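PDB 6G8G: TetR/AcrR family transcriptional regulator, which binds flavonoids such as genistein and, as in other TetR-family repressors, probably loses its grip on operator DNA when the inducer is bound. Local coordinates for residues 78-83 and 111-116; 96-101 and 197-202; 103-108 and 177-182; 172-177 and 204-209. All blocks are in the same frame, centred on the assembly; numbering follows the deposited sequence.

Contact 1: residues 78-83 and 111-116; sequences ESLQRD and RKDVAF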
loop_
_atom_site.group_PDB
_atom_site.type_symbol
_atom_site.label_atom_id
_atom_site.label_comp_id
_atom_site.label_asym_id
_atom_site.label_seq_id
_atom_site.Cartn_x
_atom_site.Cartn_y
_atom_site.Cartn_z
ATOM N N GLU A 78 11.501 -7.233 14.788
ATOM C CA GLU A 78 11.218 -7.629 16.197
ATOM C C GLU A 78 10.909 -6.386 16.997
ATOM O O GLU A 78 10.067 -6.404 17.890
ATOM C CB GLU A 78 12.331 -8.411 16.918
ATOM C CG GLU A 78 12.991 -9.539 16.088
ATOM C CD GLU A 78 13.329 -10.854 16.846
ATOM O OE1 GLU A 78 14.291 -10.827 17.647
ATOM O OE2 GLU A 78 12.736 -11.945 16.568
ATOM N N SER A 79 11.601 -5.308 16.684
ATOM C CA SER A 79 11.486 -4.056 17.425
ATOM C C SER A 79 10.113 -3.411 17.252
ATOM O O SER A 79 9.438 -3.116 18.236
ATOM C CB SER A 79 12.577 -3.100 16.944
ATOM O OG SER A 79 12.622 -1.941 17.748
ATOM N N LEU A 80 9.686 -3.258 15.996
ATOM C CA LEU A 80 8.307 -2.777 15.667
ATOM C C LEU A 80 7.217 -3.628 16.308
ATOM O O LEU A 80 6.233 -3.111 16.820
ATOM C CB LEU A 80 8.101 -2.658 14.146
ATOM C CG LEU A 80 8.980 -1.533 13.558
ATOM C CD1 LEU A 80 9.181 -1.663 12.034
ATOM C CD2 LEU A 80 8.412 -0.165 13.935
ATOM N N GLN A 81 7.442 -4.926 16.383
ATOM C CA GLN A 81 6.478 -5.824 17.023
ATOM C C GLN A 81 6.297 -5.626 18.533
ATOM O O GLN A 81 5.216 -5.877 19.066
ATOM C CB GLN A 81 6.849 -7.267 16.714
ATOM C CG GLN A 81 6.605 -7.646 15.276
ATOM C CD GLN A 81 5.131 -7.819 14.995
ATOM O OE1 GLN A 81 4.432 -8.563 15.700
ATOM N NE2 GLN A 81 4.632 -7.103 13.991
ATOM N N ARG A 82 7.346 -5.177 19.220
ATOM C CA ARG A 82 7.253 -4.921 20.656
ATOM C C ARG A 82 6.502 -3.644 20.981
ATOM O O ARG A 82 5.971 -3.503 22.070
ATOM C CB ARG A 82 8.644 -4.871 21.296
ATOM C CG ARG A 82 9.449 -6.153 21.157
ATOM C CD ARG A 82 10.704 -6.205 22.058
ATOM N NE ARG A 82 11.870 -6.399 21.192
ATOM C CZ ARG A 82 12.745 -5.446 20.847
ATOM N NH1 ARG A 82 12.660 -4.200 21.326
ATOM N NH2 ARG A 82 13.735 -5.737 20.010
ATOM N N ASP A 83 6.462 -2.720 20.042
ATOM C CA ASP A 83 5.637 -1.535 20.209
ATOM C C ASP A 83 4.142 -1.816 20.059
ATOM O O ASP A 83 3.320 -0.896 20.105
ATOM C CB ASP A 83 6.048 -0.443 19.200
ATOM C CG ASP A 83 7.527 -0.051 19.312
ATOM O OD1 ASP A 83 8.204 -0.460 20.291
ATOM O OD2 ASP A 83 8.005 0.666 18.401
ATOM N N ARG A 111 6.033 6.747 9.496
ATOM C CA ARG A 111 6.827 6.186 8.423
ATOM C C ARG A 111 7.974 5.350 8.927
ATOM O O ARG A 111 9.103 5.501 8.481
ATOM C CB ARG A 111 7.333 7.299 7.529
ATOM C CG ARG A 111 6.256 8.227 7.029
ATOM C CD ARG A 111 6.857 9.075 5.958
ATOM N NE ARG A 111 5.929 10.128 5.592
ATOM C CZ ARG A 111 5.937 10.745 4.417
ATOM N NH1 ARG A 111 5.028 11.692 4.172
ATOM N NH2 ARG A 111 6.838 10.413 3.482
ATOM N N LYS A 112 7.676 4.434 9.835
ATOM C CA LYS A 112 8.703 3.589 10.414
ATOM C C LYS A 112 9.077 2.367 9.536
ATOM O O LYS A 112 10.035 1.709 9.846
ATOM C CB LYS A 112 8.266 3.142 11.825
ATOM C CG LYS A 112 7.928 4.283 12.801
ATOM C CD LYS A 112 8.067 3.837 14.259
ATOM C CE LYS A 112 7.273 4.669 15.292
ATOM N NZ LYS A 112 7.724 6.068 15.594
ATOM N N ASP A 113 8.356 2.105 8.444
ATOM C CA ASP A 113 8.524 0.910 7.598
ATOM C C ASP A 113 9.234 1.326 6.304
ATOM O O ASP A 113 9.736 0.487 5.533
ATOM C CB ASP A 113 7.139 0.262 7.299
ATOM C CG ASP A 113 6.871 -1.012 8.132
ATOM O OD1 ASP A 113 7.785 -1.572 8.794
ATOM O OD2 ASP A 113 5.720 -1.485 8.083
ATOM N N VAL A 114 9.338 2.634 6.088
ATOM C CA VAL A 114 9.464 3.159 4.728
ATOM C C VAL A 114 10.848 2.984 4.099
ATOM O O VAL A 114 10.953 2.544 2.947
ATOM C CB VAL A 114 9.039 4.627 4.660
ATOM C CG1 VAL A 114 9.274 5.204 3.276
ATOM C CG2 VAL A 114 7.576 4.752 5.032
ATOM N N ALA A 115 11.894 3.272 4.866
ATOM C CA ALA A 115 13.248 3.028 4.417
ATOM C C ALA A 115 13.445 1.579 3.975
ATOM O O ALA A 115 13.988 1.311 2.888
ATOM C CB ALA A 115 14.207 3.358 5.524
ATOM N N PHE A 116 13.006 0.633 4.806
ATOM C CA PHE A 116 13.139 -0.795 4.456
ATOM C C PHE A 116 12.451 -1.146 3.181
ATOM O O PHE A 116 12.991 -1.866 2.323
ATOM C CB PHE A 116 12.572 -1.701 5.538
ATOM C CG PHE A 116 13.601 -2.168 6.500
ATOM C CD1 PHE A 116 14.484 -3.172 6.132
ATOM C CD2 PHE A 116 13.718 -1.595 7.735
ATOM C CE1 PHE A 116 15.453 -3.601 6.964
ATOM C CE2 PHE A 116 14.688 -2.035 8.590
ATOM C CZ PHE A 116 15.559 -3.042 8.202
#
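Leu80, near the C-terminal end of helix 65-82, makes both side-chain touches of the contact, pushing its two methyl groups against Lys112 and Asp113. With CG anti to the carbonyl carbon (chi1 -67°), the isobutyl group reaches toward the second segment. CD2 lies against the aliphatic part of the lysine chain, 3.9 Å from Lys112 CB and 4.0 Å from Lys112 CD. CD1 meets the carboxylate of Asp113, 3.5 Å from OD1. This second touch is van der Waals only: a methyl beside a charged oxygen. Cut back to an alanine here, the side chain would lose both methyl touches, which is likely to open a gap beside the Lys112 chain. Further along, Asp83 faces the second segment without meeting it; its OD2 stays 6.1 Å from Lys112 NZ, so any attraction between the charges acts at a distance. Lys112 begins against Leu80, and its chain then runs on toward His106. Just before it, Arg111 has positive phi and is the C-prime residue of a Schellman motif, with Lys112 N bonded to Thr107 O. The contact thus sets the end of helix 65-82 beside the turn joining helices 93-109 and 114-121, while Gln81 bonds Thr142 of helix 139-155.

Contact 2: residues 96-101 and 197-202; sequences ALRDFA and QEIEAG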
loop_
_atom_site.group_PDB
_atom_site.type_symbol
_atom_site.label_atom_id
_atom_site.label_comp_id
_atom_site.label_asym_id
_atom_site.label_seq_id
_atom_site.Cartn_x
_atom_site.Cartn_y
_atom_site.Cartn_z
ATOM N N ALA A 96 -9.824 -2.889 23.333
ATOM C CA ALA A 96 -8.645 -3.664 23.027
ATOM C C ALA A 96 -8.272 -3.520 21.547
ATOM O O ALA A 96 -7.099 -3.295 21.202
ATOM C CB ALA A 96 -8.883 -5.104 23.377
ATOM N N LEU A 97 -9.273 -3.638 20.685
ATOM C CA LEU A 97 -9.052 -3.469 19.276
ATOM C C LEU A 97 -8.664 -2.039 18.981
ATOM O O LEU A 97 -7.805 -1.775 18.133
ATOM C CB LEU A 97 -10.308 -3.847 18.492
ATOM C CG LEU A 97 -10.628 -5.339 18.532
ATOM C CD1 LEU A 97 -12.011 -5.621 17.992
ATOM C CD2 LEU A 97 -9.609 -6.157 17.762
ATOM N N ARG A 98 -9.323 -1.119 19.651
ATOM C CA ARG A 98 -9.129 0.270 19.377
ATOM C C ARG A 98 -7.696 0.568 19.699
ATOM O O ARG A 98 -7.005 1.254 18.948
ATOM C CB ARG A 98 -10.127 1.114 20.177
ATOM C CG ARG A 98 -9.968 2.597 19.972
ATOM C CD ARG A 98 -11.008 3.488 20.663
ATOM N NE ARG A 98 -12.368 3.167 20.258
ATOM C CZ ARG A 98 -13.275 2.570 21.017
ATOM N NH1 ARG A 98 -12.993 2.214 22.279
ATOM N NH2 ARG A 98 -14.475 2.341 20.503
ATOM N N ASP A 99 -7.197 -0.008 20.782
ATOM C CA ASP A 99 -5.818 0.268 21.197
ATOM C C ASP A 99 -4.798 -0.361 20.207
ATOM O O ASP A 99 -3.801 0.246 19.834
ATOM C CB ASP A 99 -5.608 -0.214 22.634
ATOM C CG ASP A 99 -4.189 0.049 23.150
ATOM O OD1 ASP A 99 -3.632 1.142 22.865
ATOM O OD2 ASP A 99 -3.613 -0.844 23.819
ATOM N N PHE A 100 -5.091 -1.562 19.755
ATOM C CA PHE A 100 -4.216 -2.225 18.820
ATOM C C PHE A 100 -4.171 -1.436 17.518
ATOM O O PHE A 100 -3.109 -1.177 16.958
ATOM C CB PHE A 100 -4.722 -3.648 18.581
ATOM C CG PHE A 100 -3.782 -4.496 17.775
ATOM C CD1 PHE A 100 -2.791 -5.233 18.401
ATOM C CD2 PHE A 100 -3.874 -4.549 16.403
ATOM C CE1 PHE A 100 -1.911 -6.012 17.676
ATOM C CE2 PHE A 100 -3.002 -5.339 15.673
ATOM C CZ PHE A 100 -2.012 -6.066 16.305
ATOM N N ALA A 101 -5.347 -1.045 17.044
ATOM C CA ALA A 101 -5.424 -0.233 15.856
ATOM C C ALA A 101 -4.599 1.025 16.009
ATOM O O ALA A 101 -3.838 1.373 15.126
ATOM C CB ALA A 101 -6.863 0.125 15.565
ATOM N N GLN A 197 -10.967 8.910 14.394
ATOM C CA GLN A 197 -12.079 8.772 13.475
ATOM C C GLN A 197 -11.847 7.646 12.479
ATOM O O GLN A 197 -12.776 6.906 12.156
ATOM C CB GLN A 197 -12.351 10.068 12.743
ATOM C CG GLN A 197 -13.085 11.085 13.580
ATOM C CD GLN A 197 -13.057 12.496 12.995
ATOM O OE1 GLN A 197 -12.879 12.702 11.792
ATOM N NE2 GLN A 197 -13.244 13.476 13.861
ATOM N N GLU A 198 -10.622 7.537 12.000
ATOM C CA GLU A 198 -10.220 6.454 11.083
ATOM C C GLU A 198 -10.421 5.097 11.712
ATOM O O GLU A 198 -10.966 4.161 11.094
ATOM C CB GLU A 198 -8.759 6.591 10.669
ATOM C CG GLU A 198 -8.475 7.835 9.821
ATOM C CD GLU A 198 -9.281 7.903 8.526
ATOM O OE1 GLU A 198 -9.385 6.875 7.864
ATOM O OE2 GLU A 198 -9.798 8.985 8.165
ATOM N N ILE A 199 -10.035 5.013 12.969
ATOM C CA ILE A 199 -10.143 3.775 13.713
ATOM C C ILE A 199 -11.575 3.449 14.021
ATOM O O ILE A 199 -11.969 2.314 13.888
ATOM C CB ILE A 199 -9.407 3.889 15.047
ATOM C CG1 ILE A 199 -7.914 3.946 14.797
ATOM C CG2 ILE A 199 -9.730 2.707 15.936
ATOM C CD1 ILE A 199 -7.133 4.305 16.035
ATOM N N GLU A 200 -12.335 4.444 14.448
ATOM C CA GLU A 200 -13.688 4.211 14.875
ATOM C C GLU A 200 -14.501 3.712 13.683
ATOM O O GLU A 200 -15.331 2.812 13.825
ATOM C CB GLU A 200 -14.295 5.464 15.507
ATOM C CG GLU A 200 -15.672 5.239 16.113
ATOM C CD GLU A 200 -15.719 4.026 17.049
ATOM O OE1 GLU A 200 -14.829 3.937 17.947
ATOM O OE2 GLU A 200 -16.640 3.177 16.869
ATOM N N ALA A 201 -14.249 4.275 12.502
ATOM C CA ALA A 201 -14.959 3.868 11.296
ATOM C C ALA A 201 -14.685 2.403 10.932
ATOM O O ALA A 201 -15.614 1.658 10.618
ATOM C CB ALA A 201 -14.586 4.777 10.139
ATOM N N GLY A 202 -13.408 2.020 10.987
ATOM C CA GLY A 202 -12.976 0.657 10.670
ATOM C C GLY A 202 -13.476 -0.388 11.650
ATOM O O GLY A 202 -13.939 -1.467 11.273
#
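Arg98 and Glu200 form a salt bridge in which a single carboxylate oxygen takes two N-H groups. NH2 of Arg98 gives the stronger bond, 3.0 Å to Glu200 OE1 at an N-H...O angle of 156°, arriving on the syn lone pair and close to the guanidinium plane. NE of Arg98 adds a weak bond of 3.5 Å to the same OE1. The arginine chain, with CG anti to N, bends at chi3 (-58°), which brings the guanidinium to Glu200. A leucine in place of Arg98 would probably leave the Glu200 carboxylate without this charged mate. Both residues sit on helices of the ligand-binding domain of the TetR fold, whose segments run 132° apart with axes 10.0 Å from each other. Beneath the ion pair, Ile199 CG2 meets both Ala101 CB (3.9 Å) and Arg98 CG (4.0 Å), so the arginine stem also packs. Glu196 and Leu203 also touch the Arg98 side chain, and farther in, Phe171 and Val175 of helix 164-176 back Ala101.

Contact 3: residues 103-108 and 177-182; sequences QYLHTF and GELPLL. With GEN (genistein), chain G.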
loop_
_atom_site.group_PDB
_atom_site.type_symbol
_atom_site.label_atom_id
_atom_site.label_comp_id
_atom_site.label_asym_id
_atom_site.label_seq_id
_atom_site.Cartn_x
_atom_site.Cartn_y
_atom_site.Cartn_z
ATOM N N GLN A 103 -2.000 1.687 17.746
ATOM C CA GLN A 103 -0.541 1.492 17.695
ATOM C C GLN A 103 -0.131 1.109 16.295
ATOM O O GLN A 103 0.906 1.527 15.821
ATOM C CB GLN A 103 -0.058 0.456 18.716
ATOM C CG GLN A 103 -0.280 0.816 20.204
ATOM C CD GLN A 103 -0.067 2.283 20.536
ATOM O OE1 GLN A 103 -0.978 2.951 21.068
ATOM N NE2 GLN A 103 1.111 2.807 20.210
ATOM N N TYR A 104 -0.983 0.352 15.613
ATOM C CA TYR A 104 -0.738 -0.065 14.221
ATOM C C TYR A 104 -0.612 1.117 13.278
ATOM O O TYR A 104 0.316 1.195 12.490
ATOM C CB TYR A 104 -1.896 -0.925 13.768
ATOM C CG TYR A 104 -1.811 -1.442 12.388
ATOM C CD1 TYR A 104 -0.736 -2.207 11.987
ATOM C CD2 TYR A 104 -2.807 -1.206 11.495
ATOM C CE1 TYR A 104 -0.657 -2.718 10.707
ATOM C CE2 TYR A 104 -2.749 -1.698 10.198
ATOM C CZ TYR A 104 -1.681 -2.468 9.812
ATOM O OH TYR A 104 -1.601 -2.914 8.516
ATOM N N LEU A 105 -1.514 2.073 13.390
ATOM C CA LEU A 105 -1.429 3.231 12.542
ATOM C C LEU A 105 -0.254 4.111 12.875
ATOM O O LEU A 105 0.236 4.799 11.991
ATOM C CB LEU A 105 -2.707 4.061 12.610
ATOM C CG LEU A 105 -3.927 3.334 12.074
ATOM C CD1 LEU A 105 -5.112 4.267 12.098
ATOM C CD2 LEU A 105 -3.735 2.805 10.663
ATOM N N HIS A 106 0.178 4.142 14.130
ATOM C CA HIS A 106 1.335 4.945 14.484
ATOM C C HIS A 106 2.504 4.639 13.539
ATOM O O HIS A 106 3.212 5.535 13.043
ATOM C CB HIS A 106 1.717 4.586 15.943
ATOM C CG HIS A 106 2.966 5.237 16.450
ATOM N ND1 HIS A 106 3.029 6.554 16.857
ATOM C CD2 HIS A 106 4.209 4.723 16.630
ATOM C CE1 HIS A 106 4.267 6.826 17.248
ATOM N NE2 HIS A 106 5.001 5.732 17.118
ATOM N N THR A 107 2.704 3.357 13.290
ATOM C CA THR A 107 3.765 2.943 12.395
ATOM C C THR A 107 3.699 3.607 11.055
ATOM O O THR A 107 4.699 3.963 10.471
ATOM C CB THR A 107 3.604 1.444 12.090
ATOM O OG1 THR A 107 3.993 0.712 13.243
ATOM C CG2 THR A 107 4.426 1.002 10.871
ATOM N N PHE A 108 2.524 3.657 10.500
ATOM C CA PHE A 108 2.386 4.238 9.170
ATOM C C PHE A 108 2.592 5.716 9.176
ATOM O O PHE A 108 3.274 6.251 8.320
ATOM C CB PHE A 108 1.001 3.976 8.620
ATOM C CG PHE A 108 0.845 2.626 8.104
ATOM C CD1 PHE A 108 1.334 2.324 6.880
ATOM C CD2 PHE A 108 0.216 1.649 8.841
ATOM C CE1 PHE A 108 1.182 1.045 6.358
ATOM C CE2 PHE A 108 0.074 0.358 8.352
ATOM C CZ PHE A 108 0.553 0.055 7.091
ATOM N N GLY A 177 -7.148 1.279 5.598
ATOM C CA GLY A 177 -7.803 1.799 4.425
ATOM C C GLY A 177 -6.855 2.337 3.395
ATOM O O GLY A 177 -6.063 1.622 2.804
ATOM N N GLU A 178 -6.924 3.639 3.271
ATOM C CA GLU A 178 -6.356 4.383 2.197
ATOM C C GLU A 178 -5.123 5.155 2.676
ATOM O O GLU A 178 -4.492 5.855 1.893
ATOM C CB GLU A 178 -7.394 5.421 1.851
ATOM C CG GLU A 178 -7.759 5.562 0.416
ATOM C CD GLU A 178 -8.579 6.838 0.217
ATOM O OE1 GLU A 178 -8.956 7.526 1.222
ATOM O OE2 GLU A 178 -8.825 7.141 -0.973
ATOM N N LEU A 179 -4.830 5.119 3.981
ATOM C CA LEU A 179 -3.902 6.063 4.544
ATOM C C LEU A 179 -2.516 5.833 4.052
ATOM O O LEU A 179 -1.799 6.784 3.833
ATOM C CB LEU A 179 -3.928 6.074 6.073
ATOM C CG LEU A 179 -5.325 6.326 6.639
ATOM C CD1 LEU A 179 -5.406 5.785 8.054
ATOM C CD2 LEU A 179 -5.655 7.824 6.637
ATOM N N PRO A 180 -2.133 4.588 3.860
ATOM C CA PRO A 180 -0.764 4.389 3.430
ATOM C C PRO A 180 -0.485 5.145 2.133
ATOM O O PRO A 180 0.565 5.746 1.978
ATOM C CB PRO A 180 -0.690 2.893 3.179
ATOM C CG PRO A 180 -1.785 2.290 3.967
ATOM C CD PRO A 180 -2.835 3.328 4.152
ATOM N N LEU A 181 -1.448 5.103 1.223
ATOM C CA LEU A 181 -1.377 5.815 -0.041
ATOM C C LEU A 181 -1.333 7.314 0.151
ATOM O O LEU A 181 -0.457 7.983 -0.383
ATOM C CB LEU A 181 -2.596 5.495 -0.924
ATOM C CG LEU A 181 -2.620 6.293 -2.240
ATOM C CD1 LEU A 181 -1.533 5.788 -3.177
ATOM C CD2 LEU A 181 -3.978 6.185 -2.875
ATOM N N LEU A 182 -2.262 7.843 0.934
ATOM C CA LEU A 182 -2.252 9.266 1.228
ATOM C C LEU A 182 -0.908 9.749 1.825
ATOM O O LEU A 182 -0.374 10.780 1.442
ATOM C CB LEU A 182 -3.381 9.574 2.174
ATOM C CG LEU A 182 -4.744 9.368 1.515
ATOM C CD1 LEU A 182 -5.897 9.477 2.500
ATOM C CD2 LEU A 182 -4.943 10.402 0.428
HETATM C C1 GEN G . -1.546 2.616 -4.647
HETATM C C2 GEN G . -2.955 2.799 -4.866
HETATM O O2 GEN G . -3.456 3.198 -6.085
HETATM C C3 GEN G . -3.924 2.584 -3.883
HETATM C C4 GEN G . -3.534 2.185 -2.630
HETATM O O4 GEN G . -4.527 2.002 -1.722
HETATM C C5 GEN G . -2.065 1.999 -2.352
HETATM C C6 GEN G . -1.583 1.581 -1.034
HETATM O O6 GEN G . -2.463 1.373 -0.154
HETATM C C7 GEN G . -0.080 1.477 -0.817
HETATM C C8 GEN G . 0.827 1.680 -1.904
HETATM O O9 GEN G . 0.373 2.049 -3.122
HETATM C C10 GEN G . -1.013 2.216 -3.399
HETATM C C11 GEN G . 0.394 0.847 0.460
HETATM C C12 GEN G . 1.703 0.851 0.983
HETATM C C13 GEN G . 1.952 0.030 2.118
HETATM C C14 GEN G . 0.964 -0.847 2.662
HETATM O O14 GEN G . 1.218 -1.638 3.752
HETATM C C15 GEN G . -0.302 -0.926 2.093
HETATM C C16 GEN G . -0.547 -0.118 0.998
#
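The Phe108 ring meets Pro180 obliquely, CE1 lying 4.0 Å from Pro180 CG, while its edge points in plane at the O14 hydroxyl of genistein, 3.7 Å from CE1. Another part of its rim, CE2, stands 3.6 Å above one face of the Tyr104 ring, offset toward that ring's rim. Phe108, Pro180 and Leu181 line the genistein pocket in the helical ligand-binding domain of a TetR-family regulator. Pro180 CB rests over a face of the hydroxyphenyl ring near its centre, 3.6 Å from C11. Leu181, its CG anti to the backbone N (chi1 176°), spreads over a face of the chromone's benzo ring, with CD1 3.5 Å from C1 and CB and CD2 above the C3 to C5 side. Pro180 and Leu181 meet the ligand carbon to carbon, and Val117 of the second subunit packs on Leu181. Away from the ligand, Leu105 and Leu179 join helix 93-109 to helix 179-185, touching only through their branch ends, CD2 of Leu105 and CD1 of Leu179, 4.3 Å apart.

Contact 4: residues 172-177 and 204-209; sequences LSLVRG and KFFLKA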
loop_
_atom_site.group_PDB
_atom_site.type_symbol
_atom_site.label_atom_id
_atom_site.label_comp_id
_atom_site.label_asym_id
_atom_site.label_seq_id
_atom_site.Cartn_x
_atom_site.Cartn_y
_atom_site.Cartn_z
ATOM N N LEU A 172 -7.411 -5.066 9.743
ATOM C CA LEU A 172 -6.311 -4.189 9.443
ATOM C C LEU A 172 -6.497 -3.485 8.106
ATOM O O LEU A 172 -6.277 -2.282 8.011
ATOM C CB LEU A 172 -5.002 -4.953 9.485
ATOM C CG LEU A 172 -4.658 -5.549 10.862
ATOM C CD1 LEU A 172 -3.567 -6.600 10.752
ATOM C CD2 LEU A 172 -4.223 -4.457 11.826
ATOM N N SER A 173 -6.971 -4.184 7.093
ATOM C CA SER A 173 -7.327 -3.501 5.848
ATOM C C SER A 173 -8.372 -2.397 6.064
ATOM O O SER A 173 -8.248 -1.345 5.482
ATOM C CB SER A 173 -7.838 -4.482 4.829
ATOM O OG SER A 173 -6.829 -5.448 4.612
ATOM N N LEU A 174 -9.353 -2.616 6.929
ATOM C CA LEU A 174 -10.352 -1.595 7.165
ATOM C C LEU A 174 -9.782 -0.351 7.817
ATOM O O LEU A 174 -10.050 0.755 7.400
ATOM C CB LEU A 174 -11.465 -2.119 8.037
ATOM C CG LEU A 174 -12.317 -3.123 7.287
ATOM C CD1 LEU A 174 -13.187 -3.894 8.251
ATOM C CD2 LEU A 174 -13.169 -2.410 6.242
ATOM N N VAL A 175 -8.981 -0.551 8.835
ATOM C CA VAL A 175 -8.479 0.514 9.672
ATOM C C VAL A 175 -7.426 1.290 8.916
ATOM O O VAL A 175 -7.307 2.505 9.026
ATOM C CB VAL A 175 -7.919 -0.127 10.947
ATOM C CG1 VAL A 175 -6.644 0.537 11.405
ATOM C CG2 VAL A 175 -8.961 -0.068 12.032
ATOM N N ARG A 176 -6.632 0.551 8.166
ATOM C CA ARG A 176 -5.549 1.124 7.374
ATOM C C ARG A 176 -6.144 1.882 6.212
ATOM O O ARG A 176 -5.705 2.947 5.872
ATOM C CB ARG A 176 -4.700 -0.050 6.861
ATOM C CG ARG A 176 -3.493 0.302 6.057
ATOM C CD ARG A 176 -2.647 -0.927 5.849
ATOM N NE ARG A 176 -3.255 -1.846 4.906
ATOM C CZ ARG A 176 -3.529 -3.122 5.142
ATOM N NH1 ARG A 176 -3.270 -3.670 6.310
ATOM N NH2 ARG A 176 -4.062 -3.860 4.196
ATOM N N GLY A 177 -7.148 1.279 5.598
ATOM C CA GLY A 177 -7.803 1.799 4.425
ATOM C C GLY A 177 -6.855 2.337 3.395
ATOM O O GLY A 177 -6.063 1.622 2.804
ATOM N N LYS A 204 -16.111 0.041 13.752
ATOM C CA LYS A 204 -17.564 -0.002 13.741
ATOM C C LYS A 204 -17.977 -1.027 12.710
ATOM O O LYS A 204 -18.862 -1.847 12.936
ATOM C CB LYS A 204 -18.136 1.367 13.385
ATOM C CG LYS A 204 -19.446 1.691 14.068
ATOM C CD LYS A 204 -19.874 3.147 13.911
ATOM C CE LYS A 204 -19.419 3.868 15.187
ATOM N NZ LYS A 204 -19.804 5.295 15.294
ATOM N N PHE A 205 -17.309 -0.988 11.574
ATOM C CA PHE A 205 -17.652 -1.839 10.452
ATOM C C PHE A 205 -17.283 -3.283 10.723
ATOM O O PHE A 205 -18.045 -4.206 10.458
ATOM C CB PHE A 205 -16.909 -1.340 9.218
ATOM C CG PHE A 205 -17.379 -1.954 7.928
ATOM C CD1 PHE A 205 -16.910 -3.172 7.512
ATOM C CD2 PHE A 205 -18.287 -1.283 7.120
ATOM C CE1 PHE A 205 -17.349 -3.725 6.323
ATOM C CE2 PHE A 205 -18.720 -1.824 5.919
ATOM C CZ PHE A 205 -18.249 -3.046 5.519
ATOM N N PHE A 206 -16.072 -3.478 11.219
ATOM C CA PHE A 206 -15.615 -4.795 11.582
ATOM C C PHE A 206 -16.577 -5.471 12.538
ATOM O O PHE A 206 -16.865 -6.670 12.401
ATOM C CB PHE A 206 -14.279 -4.694 12.254
ATOM C CG PHE A 206 -13.708 -6.011 12.609
ATOM C CD1 PHE A 206 -13.215 -6.831 11.636
ATOM C CD2 PHE A 206 -13.702 -6.436 13.903
ATOM C CE1 PHE A 206 -12.702 -8.053 11.941
ATOM C CE2 PHE A 206 -13.193 -7.673 14.218
ATOM C CZ PHE A 206 -12.688 -8.480 13.232
ATOM N N LEU A 207 -17.080 -4.711 13.502
ATOM C CA LEU A 207 -18.009 -5.254 14.472
ATOM C C LEU A 207 -19.408 -5.494 13.856
ATOM O O LEU A 207 -20.042 -6.484 14.175
ATOM C CB LEU A 207 -18.093 -4.352 15.712
ATOM C CG LEU A 207 -16.827 -4.184 16.548
ATOM C CD1 LEU A 207 -16.999 -3.172 17.666
ATOM C CD2 LEU A 207 -16.389 -5.515 17.141
ATOM N N LYS A 208 -19.898 -4.593 12.998
ATOM C CA LYS A 208 -21.142 -4.854 12.257
ATOM C C LYS A 208 -21.051 -6.221 11.589
ATOM O O LYS A 208 -21.943 -7.015 11.714
ATOM C CB LYS A 208 -21.461 -3.774 11.212
ATOM C CG LYS A 208 -22.562 -2.803 11.607
ATOM C CD LYS A 208 -22.611 -1.613 10.626
ATOM C CE LYS A 208 -23.310 -1.953 9.288
ATOM N NZ LYS A 208 -24.179 -0.911 8.637
ATOM N N ALA A 209 -19.938 -6.555 10.978
ATOM C CA ALA A 209 -19.836 -7.856 10.336
ATOM C C ALA A 209 -19.599 -9.070 11.267
ATOM O O ALA A 209 -19.915 -10.174 10.865
ATOM C CB ALA A 209 -18.729 -7.818 9.306
#
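Helices 164-176 and 192-210, two helices that, as in TetR-family dimers, take part in the subunit interface, are joined here by Leu174 packing against Phe205 and Phe206. Leu174 lies with CG beside its backbone N (chi1 -71°), and its fork straddles a corner of the Phe205 ring: CD1 is 3.9 Å and CD2 4.0 Å from Phe205 CD1. The leucine and this phenylalanine cross at about a right angle, and CD1 approaches the ring obliquely. The same CD1 also reaches the root of the next residue, 4.2 Å from Phe206 CB, and lies near the plane of that ring at its edge. One methyl thus touches two consecutive phenylalanines, the ring of Phe205 and the CB of Phe206. Phe206 meets Phe171 edge to face and also packs on Phe205 of the second subunit; Phe205 packs on Gln170 of that subunit. At the end of helix 164-176, Gly177 leaves helical geometry with positive phi (44°), and its O accepts a weak hydrogen bond from Arg176 NH2 of the second subunit. Ala209 touches its own counterpart there. The Leu174 touches are apolar and buried, as expected for the four-helix bundle, two helices from each subunit, by which TetR-family repressors dimerise.

In the fold
Contact 1 lies at the surface, where helix 65-82 from the DNA-binding side meets the regulatory domain; contacts 3 and 4 are buried, and contact 2 is partly so. Helix 93-109 carries one segment of both contact 2 and contact 3, while helix 192-210 serves contacts 2 and 4, whose centres are 8 Å apart. Chemistry follows place: a methyl group among charged side chains at contact 1, an ion pair over an apolar floor at contact 2, ligand and hydrocarbon at contact 3, hydrocarbon at contact 4. Contacts 3 and 4 share Gly177 and a probable hydrogen bond between Tyr104 OH and Arg176 NH1, 2.9 Å; Phe108 also packs on Arg176, consistent with a link between pocket and subunit interface.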